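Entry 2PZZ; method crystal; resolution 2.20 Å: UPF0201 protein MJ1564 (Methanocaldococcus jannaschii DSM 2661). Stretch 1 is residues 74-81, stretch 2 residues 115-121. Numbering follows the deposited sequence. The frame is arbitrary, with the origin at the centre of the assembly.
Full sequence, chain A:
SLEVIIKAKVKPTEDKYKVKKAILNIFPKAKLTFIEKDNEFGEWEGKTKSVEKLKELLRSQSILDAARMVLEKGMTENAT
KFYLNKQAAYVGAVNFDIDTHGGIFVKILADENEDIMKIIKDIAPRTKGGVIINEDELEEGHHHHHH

Stretch 1 (74-81) GMTENATK
Stretch 2, residues 115-121: DIMKIIK

The contact between residues 74-81 and 115-121 of UPF0201 protein MJ1564 centres on I116, the first residue of a helix (phi/psi -57/-35), which lies buried against the loop that leads into strand 79-81. Its CA-to-CB bond points toward the loop, and with 93 Å² covered it gives more surface to the contact than any other residue; the two stretches together bury 292 Å². The side chain has an off-well chi1 of -149° and chi2 of -70° (m). Its CG2 lies 3.9 Å from SE of M75, while its CD1 reaches CB of T80 at 4.0 Å, so the isoleucine spans the chain from the start of the loop to the strand.

M75 is selenomethionine (phi/psi -73/140) with chi1 t, chi2 t and chi3 p; the t,t chain carries SE to the helix, and chi3 of 69° turns CE beyond it. Besides I116, SE meets CG of M117 at 3.6 Å and CD1 of I120 at 3.8 Å, so three helix side chains meet SE on its helix-facing side. M117, also selenomethionine, has its CA-to-CB bond pointing sideways to the loop, with chi1 -114°, chi2 -60° and chi3 -97°. I120, one turn after I116, is an m,t rotamer whose CA-to-CB bond points toward the loop, and its CD1 also lies 4.2 Å from CB of T80. T80 (phi/psi -157/155, chi1 t) is buried, and its CA-to-CB bond points toward the helix; its OG1 is hydrogen-bonded elsewhere in the structure.

Between M75 and T80 the backbone itself packs on I116. CG2 of I116 is 3.4 Å from O of E77, and CG1 is 3.4 Å from N of A79; here T76, E77, N78 and A79 all point their CA-to-CB bonds away from the helix, and it is backbone atoms that meet the isoleucine. The nearest register is N78 with I116, CA to CA 5.4 Å. The loop runs through phi/psi -131/-168 at T76, -58/-55 at E77 and -116/19 at N78 before extending at A79 (-161/-179). It is closed by two backbone hydrogen bonds, T76 N to A79 O at 2.8 Å and K81 N to G74 O at 3.2 Å. G74, the first residue after the preceding helix to leave helical phi/psi, has phi/psi -98/7; an ideal CB there would come within 2.1 Å of K81 O.

The strand and helix axes approach to 8.8 Å, their N-to-C directions 48° apart. Helical bonds run from I120 N to I116 O at 3.1 Å and from K121 N to M117 O at 3.0 Å.

No direct hydrogen bond crosses the contact. At its polar edge one water bridges the stretches, donating to O of E77 at 3.0 Å and accepting from N of I116 at 2.7 Å, and so satisfies an amide at the helix start. Beside it D115, the N-cap residue (phi/psi -107/120, chi1 t), accepts from M117 N through OD1 at 3.2 Å.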

ATOM      1  N   GLY A  74      21.021  -6.715   1.263  1.00 36.43           N
ATOM      2  CA  GLY A  74      20.970  -5.261   1.309  1.00 34.16           C
ATOM      3  C   GLY A  74      22.183  -4.672   2.014  1.00 34.09           C
ATOM      4  O   GLY A  74      22.268  -3.471   2.255  1.00 32.75           O
HETATM    5  N   MSE A  75      23.135  -5.535   2.330  1.00 35.61           N
HETATM    6  CA  MSE A  75      24.348  -5.134   3.030  1.00 40.41           C
HETATM    7  C   MSE A  75      25.393  -4.339   2.240  1.00 40.45           C
HETATM    8  O   MSE A  75      25.662  -4.606   1.070  1.00 39.36           O
HETATM    9  CB  MSE A  75      25.018  -6.376   3.609  1.00 42.56           C
HETATM   10  CG  MSE A  75      26.332  -6.105   4.333  1.00 48.97           C
HETATM   11 SE   MSE A  75      26.932  -7.658   5.337  1.00 57.72          SE
HETATM   12  CE  MSE A  75      27.388  -8.838   3.867  1.00 54.63           C
ATOM     13  N   THR A  76      25.976  -3.357   2.913  1.00 42.00           N
ATOM     14  CA  THR A  76      27.045  -2.537   2.359  1.00 41.53           C
ATOM     15  C   THR A  76      28.124  -2.547   3.438  1.00 41.80           C
ATOM     16  O   THR A  76      28.053  -3.339   4.385  1.00 40.97           O
ATOM     17  CB  THR A  76      26.599  -1.092   2.066  1.00 41.98           C
ATOM     18  OG1 THR A  76      25.847  -0.592   3.170  1.00 42.60           O
ATOM     19  CG2 THR A  76      25.756  -1.028   0.781  1.00 43.82           C
ATOM     20  N   GLU A  77      29.116  -1.676   3.320  1.00 39.93           N
ATOM     21  CA  GLU A  77      30.200  -1.692   4.286  1.00 40.93           C
ATOM     22  C   GLU A  77      29.803  -1.509   5.750  1.00 38.01           C
ATOM     23  O   GLU A  77      30.145  -2.338   6.583  1.00 37.50           O
ATOM     24  CB  GLU A  77      31.268  -0.664   3.889  1.00 42.41           C
ATOM     25  CG  GLU A  77      32.618  -0.927   4.531  1.00 44.98           C
ATOM     26  CD  GLU A  77      33.729  -0.108   3.895  1.00 48.20           C
ATOM     27  OE1 GLU A  77      34.889  -0.237   4.344  1.00 49.67           O
ATOM     28  OE2 GLU A  77      33.436   0.661   2.950  1.00 48.90           O
ATOM     29  N   ASN A  78      29.085  -0.438   6.067  1.00 39.78           N
ATOM     30  CA  ASN A  78      28.691  -0.175   7.454  1.00 41.02           C
ATOM     31  C   ASN A  78      27.186  -0.206   7.694  1.00 42.24           C
ATOM     32  O   ASN A  78      26.704   0.313   8.702  1.00 43.49           O
ATOM     33  CB  ASN A  78      29.236   1.190   7.877  1.00 41.61           C
ATOM     34  CG  ASN A  78      30.660   1.410   7.403  1.00 43.05           C
ATOM     35  OD1 ASN A  78      30.928   2.280   6.567  1.00 45.54           O
ATOM     36  ND2 ASN A  78      31.577   0.608   7.917  1.00 39.88           N
ATOM     37  N   ALA A  79      26.442  -0.821   6.781  1.00 41.16           N
ATOM     38  CA  ALA A  79      24.998  -0.864   6.921  1.00 40.38           C
ATOM     39  C   ALA A  79      24.320  -1.956   6.103  1.00 40.11           C
ATOM     40  O   ALA A  79      24.970  -2.750   5.436  1.00 39.09           O
ATOM     41  CB  ALA A  79      24.421   0.485   6.534  1.00 40.38           C
ATOM     42  N   THR A  80      22.995  -1.993   6.203  1.00 39.55           N
ATOM     43  CA  THR A  80      22.161  -2.918   5.450  1.00 39.52           C
ATOM     44  C   THR A  80      20.788  -2.271   5.411  1.00 40.02           C
ATOM     45  O   THR A  80      20.457  -1.450   6.264  1.00 39.38           O
ATOM     46  CB  THR A  80      22.065  -4.323   6.093  1.00 41.64           C
ATOM     47  OG1 THR A  80      21.385  -5.201   5.184  1.00 40.47           O
ATOM     48  CG2 THR A  80      21.298  -4.282   7.413  1.00 40.87           C
ATOM     49  N   LYS A  81      19.997  -2.608   4.405  1.00 39.00           N
ATOM     50  CA  LYS A  81      18.669  -2.025   4.285  1.00 37.09           C
ATOM     51  C   LYS A  81      17.711  -3.070   3.747  1.00 33.93           C
ATOM     52  O   LYS A  81      18.137  -4.092   3.214  1.00 32.42           O
ATOM     53  CB  LYS A  81      18.713  -0.816   3.352  1.00 38.85           C
ATOM     54  CG  LYS A  81      19.195  -1.141   1.954  1.00 44.34           C
ATOM     55  CD  LYS A  81      19.575   0.125   1.188  1.00 48.34           C
ATOM     56  CE  LYS A  81      20.059  -0.209  -0.221  1.00 51.11           C
ATOM     57  NZ  LYS A  81      20.635   0.987  -0.912  1.00 53.59           N
ATOM     58  N   ASP A 115      30.692  -4.021  13.757  1.00 43.64           N
ATOM     59  CA  ASP A 115      30.913  -4.713  12.489  1.00 44.65           C
ATOM     60  C   ASP A 115      29.500  -5.032  11.985  1.00 44.15           C
ATOM     61  O   ASP A 115      28.745  -5.730  12.659  1.00 41.46           O
ATOM     62  CB  ASP A 115      31.691  -6.014  12.719  1.00 47.23           C
ATOM     63  CG  ASP A 115      32.047  -6.727  11.420  1.00 50.78           C
ATOM     64  OD1 ASP A 115      31.426  -6.437  10.378  1.00 51.75           O
ATOM     65  OD2 ASP A 115      32.945  -7.596  11.444  1.00 53.61           O
ATOM     66  N   ILE A 116      29.143  -4.515  10.812  1.00 44.14           N
ATOM     67  CA  ILE A 116      27.807  -4.722  10.260  1.00 43.99           C
ATOM     68  C   ILE A 116      27.427  -6.200  10.098  1.00 45.39           C
ATOM     69  O   ILE A 116      26.272  -6.567  10.307  1.00 43.82           O
ATOM     70  CB  ILE A 116      27.640  -3.966   8.907  1.00 44.40           C
ATOM     71  CG1 ILE A 116      26.180  -3.530   8.735  1.00 46.26           C
ATOM     72  CG2 ILE A 116      28.107  -4.835   7.733  1.00 43.49           C
ATOM     73  CD1 ILE A 116      25.218  -4.640   8.489  1.00 47.73           C
HETATM   74  N   MSE A 117      28.394  -7.047   9.754  1.00 46.11           N
HETATM   75  CA  MSE A 117      28.113  -8.470   9.590  1.00 48.07           C
HETATM   76  C   MSE A 117      27.808  -9.134  10.925  1.00 46.54           C
HETATM   77  O   MSE A 117      27.046 -10.096  10.976  1.00 46.78           O
HETATM   78  CB  MSE A 117      29.285  -9.196   8.918  1.00 52.62           C
HETATM   79  CG  MSE A 117      28.963  -9.741   7.529  1.00 60.80           C
HETATM   80 SE   MSE A 117      27.506 -11.042   7.499  1.00 68.57          SE
HETATM   81  CE  MSE A 117      28.552 -12.665   7.532  1.00 66.34           C
ATOM     82  N   LYS A 118      28.407  -8.631  12.003  1.00 45.26           N
ATOM     83  CA  LYS A 118      28.154  -9.195  13.323  1.00 43.58           C
ATOM     84  C   LYS A 118      26.763  -8.792  13.774  1.00 41.85           C
ATOM     85  O   LYS A 118      26.092  -9.542  14.482  1.00 39.61           O
ATOM     86  CB  LYS A 118      29.193  -8.717  14.340  1.00 47.48           C
ATOM     87  CG  LYS A 118      30.484  -9.532  14.318  1.00 52.31           C
ATOM     88  CD  LYS A 118      31.416  -9.143  15.458  1.00 56.78           C
ATOM     89  CE  LYS A 118      32.661 -10.022  15.476  1.00 59.33           C
ATOM     90  NZ  LYS A 118      33.501  -9.775  16.684  1.00 63.40           N
ATOM     91  N   ILE A 119      26.337  -7.600  13.362  1.00 40.42           N
ATOM     92  CA  ILE A 119      25.010  -7.094  13.702  1.00 40.69           C
ATOM     93  C   ILE A 119      23.993  -8.049  13.080  1.00 41.31           C
ATOM     94  O   ILE A 119      23.022  -8.466  13.726  1.00 39.74           O
ATOM     95  CB  ILE A 119      24.774  -5.685  13.095  1.00 43.15           C
ATOM     96  CG1 ILE A 119      25.713  -4.663  13.744  1.00 43.84           C
ATOM     97  CG2 ILE A 119      23.308  -5.274  13.259  1.00 40.55           C
ATOM     98  CD1 ILE A 119      25.389  -4.377  15.172  1.00 42.37           C
ATOM     99  N   ILE A 120      24.243  -8.397  11.819  1.00 39.64           N
ATOM    100  CA  ILE A 120      23.355  -9.280  11.076  1.00 40.11           C
ATOM    101  C   ILE A 120      23.301 -10.695  11.627  1.00 40.14           C
ATOM    102  O   ILE A 120      22.228 -11.291  11.688  1.00 39.23           O
ATOM    103  CB  ILE A 120      23.744  -9.318   9.584  1.00 38.55           C
ATOM    104  CG1 ILE A 120      23.506  -7.939   8.961  1.00 38.08           C
ATOM    105  CG2 ILE A 120      22.923 -10.377   8.854  1.00 37.03           C
ATOM    106  CD1 ILE A 120      23.853  -7.851   7.484  1.00 39.25           C
ATOM    107  N   LYS A 121      24.450 -11.238  12.014  1.00 39.97           N
ATOM    108  CA  LYS A 121      24.496 -12.586  12.573  1.00 42.26           C
ATOM    109  C   LYS A 121      23.747 -12.599  13.898  1.00 41.82           C
ATOM    110  O   LYS A 121      23.095 -13.574  14.259  1.00 42.68           O
ATOM    111  CB  LYS A 121      25.952 -13.026  12.797  1.00 41.93           C
ATOM    112  CG  LYS A 121      26.675 -13.431  11.513  1.00 43.10           C
ATOM    113  CD  LYS A 121      28.161 -13.715  11.750  1.00 39.96           C
ATOM    114  CE  LYS A 121      28.843 -14.179  10.455  1.00 42.72           C
ATOM    115  NZ  LYS A 121      30.347 -14.174  10.506  1.00 42.09           N
TER
HETATM  116  O   HOH W   1      30.453  -2.565   9.547  1.00 41.68           O